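Long-range contact in iron dependent repressor (Sulfolobus solfataricus, PDB 2X4H), which probably acts as a metal-dependent transcription factor of the DtxR/MntR family, binding DNA as a dimer under the control of transition metal ions: residues I82-V87 / E116-L121. Residues are numbered along the deposited sequence; the frame is centred on the assembly and turned at random.
Sequences IKAHRV and EIIDKL. With ZN (zinc ion), chain M.
Residues 82-87 of helix 72-94 and residues 116-121 of helix 115-124 run in broadly the same direction, their short axes crossing at 52° with a closest approach of 9.7 Å. The backbones come nearest at Ala84 and Ile118, whose CA atoms are 5.7 Å apart; the small methyl of alanine permits this approach. Ile118 fills the crossing point. With CG1 beside its own backbone N (chi1 -67°), it lays CG1 3.6 Å from Ala84 CB, while its CG2 rests 3.7 Å from Lys83 CG. One turn further along, the branched apolar chains of Val87 and Leu121 suit a buried site, lying alongside one another and pointing opposite ways, with Val87 CG1 3.6 Å from Leu121 CG. Lys83, fully extended with CG anti to its backbone N (chi1 -175°), borders this patch: its methylenes pass Ile118 and NZ donates to Asp119 OD1 at 2.7 Å from above the carboxylate plane. Asp119 CB points away from helix 72-94, but its first torsion brings the carboxylate back to cross the lysine roughly at a right angle. Lys83 also makes a cation-pi contact with Tyr122. An alanine in place of Lys83 would probably leave Asp119 without its cross-helix ion pair and Ile118 CG2 less well packed. On the far side of helix 72-94, His85 binds zinc through NE2, with Glu89, Cys103 and a water. The apolar patch thus joins the zinc-bearing helix to helix 115-124, while the ion pair probably offsets part of the charge of Asp119, a zinc ligand in a structure of this protein, though no zinc is bound there in this chain.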
loop_
_atom_site.group_PDB
_atom_site.type_symbol
_atom_site.label_atom_id
_atom_site.label_comp_id
_atom_site.label_asym_id
_atom_site.label_seq_id
_atom_site.Cartn_x
_atom_site.Cartn_y
_atom_site.Cartn_z
ATOM N N ILE C 82 -3.888 17.141 11.327
ATOM C CA ILE C 82 -4.762 18.197 11.831
ATOM C C ILE C 82 -3.915 19.380 12.236
ATOM O O ILE C 82 -4.214 20.517 11.876
ATOM C CB ILE C 82 -5.624 17.709 13.007
ATOM C CG1 ILE C 82 -6.766 16.808 12.492
ATOM C CG2 ILE C 82 -6.170 18.918 13.815
ATOM C CD1 ILE C 82 -7.547 16.031 13.566
ATOM N N LYS C 83 -2.840 19.098 12.964
ATOM C CA LYS C 83 -1.830 20.083 13.328
ATOM C C LYS C 83 -1.243 20.730 12.072
ATOM O O LYS C 83 -1.096 21.939 12.005
ATOM C CB LYS C 83 -0.730 19.406 14.171
ATOM C CG LYS C 83 0.338 20.341 14.724
ATOM C CD LYS C 83 1.371 19.684 15.642
ATOM C CE LYS C 83 2.328 20.760 16.175
ATOM N NZ LYS C 83 3.386 20.282 17.122
ATOM N N ALA C 84 -0.910 19.937 11.061
ATOM C CA ALA C 84 -0.310 20.489 9.836
ATOM C C ALA C 84 -1.269 21.426 9.099
ATOM O O ALA C 84 -0.868 22.513 8.703
ATOM C CB ALA C 84 0.198 19.366 8.886
ATOM N N HIS C 85 -2.521 21.009 8.946
ATOM C CA HIS C 85 -3.526 21.794 8.250
ATOM C C HIS C 85 -3.696 23.154 8.944
ATOM O O HIS C 85 -3.609 24.215 8.315
ATOM C CB HIS C 85 -4.879 21.027 8.173
ATOM C CG HIS C 85 -6.015 21.856 7.648
ATOM N ND1 HIS C 85 -6.138 22.197 6.314
ATOM C CD2 HIS C 85 -7.031 22.484 8.296
ATOM C CE1 HIS C 85 -7.205 22.967 6.162
ATOM N NE2 HIS C 85 -7.745 23.183 7.354
ATOM N N ARG C 86 -3.860 23.116 10.258
ATOM C CA ARG C 86 -4.233 24.286 11.030
ATOM C C ARG C 86 -3.054 25.240 11.315
ATOM O O ARG C 86 -3.222 26.473 11.306
ATOM C CB ARG C 86 -4.931 23.802 12.309
ATOM C CG ARG C 86 -6.284 23.183 12.011
ATOM C CD ARG C 86 -6.999 22.580 13.215
ATOM N NE ARG C 86 -8.255 21.979 12.772
ATOM C CZ ARG C 86 -9.064 21.215 13.504
ATOM N NH1 ARG C 86 -8.785 20.880 14.749
ATOM N NH2 ARG C 86 -10.157 20.729 12.949
ATOM N N VAL C 87 -1.862 24.693 11.544
ATOM C CA VAL C 87 -0.672 25.527 11.635
ATOM C C VAL C 87 -0.412 26.260 10.309
ATOM O O VAL C 87 -0.153 27.463 10.309
ATOM C CB VAL C 87 0.552 24.708 12.073
ATOM C CG1 VAL C 87 1.835 25.520 11.922
ATOM C CG2 VAL C 87 0.358 24.203 13.522
ATOM N N GLU C 116 9.090 17.661 11.160
ATOM C CA GLU C 116 10.009 18.659 11.650
ATOM C C GLU C 116 9.503 20.070 11.312
ATOM O O GLU C 116 9.522 20.940 12.177
ATOM C CB GLU C 116 11.432 18.445 11.132
ATOM C CG GLU C 116 12.462 19.345 11.839
ATOM C CD GLU C 116 13.872 19.218 11.301
ATOM O OE1 GLU C 116 14.131 18.285 10.513
ATOM O OE2 GLU C 116 14.720 20.063 11.678
ATOM N N ILE C 117 9.034 20.269 10.078
ATOM C CA ILE C 117 8.587 21.580 9.615
ATOM C C ILE C 117 7.353 22.040 10.370
ATOM O O ILE C 117 7.280 23.189 10.857
ATOM C CB ILE C 117 8.294 21.587 8.096
ATOM C CG1 ILE C 117 9.584 21.467 7.299
ATOM C CG2 ILE C 117 7.598 22.850 7.688
ATOM C CD1 ILE C 117 9.368 21.242 5.803
ATOM N N ILE C 118 6.368 21.162 10.462
ATOM C CA ILE C 118 5.150 21.513 11.199
ATOM C C ILE C 118 5.431 21.839 12.679
ATOM O O ILE C 118 4.933 22.825 13.174
ATOM C CB ILE C 118 4.089 20.423 11.055
ATOM C CG1 ILE C 118 3.603 20.377 9.602
ATOM C CG2 ILE C 118 2.925 20.623 12.044
ATOM C CD1 ILE C 118 3.054 21.671 9.087
ATOM N N ASP C 119 6.241 21.036 13.367
ATOM C CA ASP C 119 6.590 21.324 14.756
ATOM C C ASP C 119 7.381 22.606 14.869
ATOM O O ASP C 119 7.181 23.371 15.824
ATOM C CB ASP C 119 7.376 20.182 15.406
ATOM C CG ASP C 119 6.498 18.934 15.669
ATOM O OD1 ASP C 119 5.250 19.053 15.549
ATOM O OD2 ASP C 119 7.038 17.833 15.986
ATOM N N LYS C 120 8.276 22.879 13.917
ATOM C CA LYS C 120 9.052 24.114 14.036
ATOM C C LYS C 120 8.217 25.332 13.695
ATOM O O LYS C 120 8.411 26.399 14.282
ATOM C CB LYS C 120 10.358 24.036 13.241
ATOM C CG LYS C 120 11.393 23.228 14.037
ATOM C CD LYS C 120 12.771 23.186 13.450
ATOM C CE LYS C 120 13.766 22.755 14.525
ATOM N NZ LYS C 120 14.923 22.041 13.952
ATOM N N LEU C 121 7.274 25.168 12.776
ATOM C CA LEU C 121 6.417 26.255 12.338
ATOM C C LEU C 121 5.435 26.578 13.455
ATOM O O LEU C 121 5.121 27.737 13.695
ATOM C CB LEU C 121 5.698 25.932 11.022
ATOM C CG LEU C 121 4.766 26.995 10.417
ATOM C CD1 LEU C 121 5.502 28.313 10.168
ATOM C CD2 LEU C 121 4.090 26.523 9.152
HETATM ZN ZN ZN M . -9.235 24.406 7.414
HETATM O O HOH W 1 -9.738 23.711 9.463
#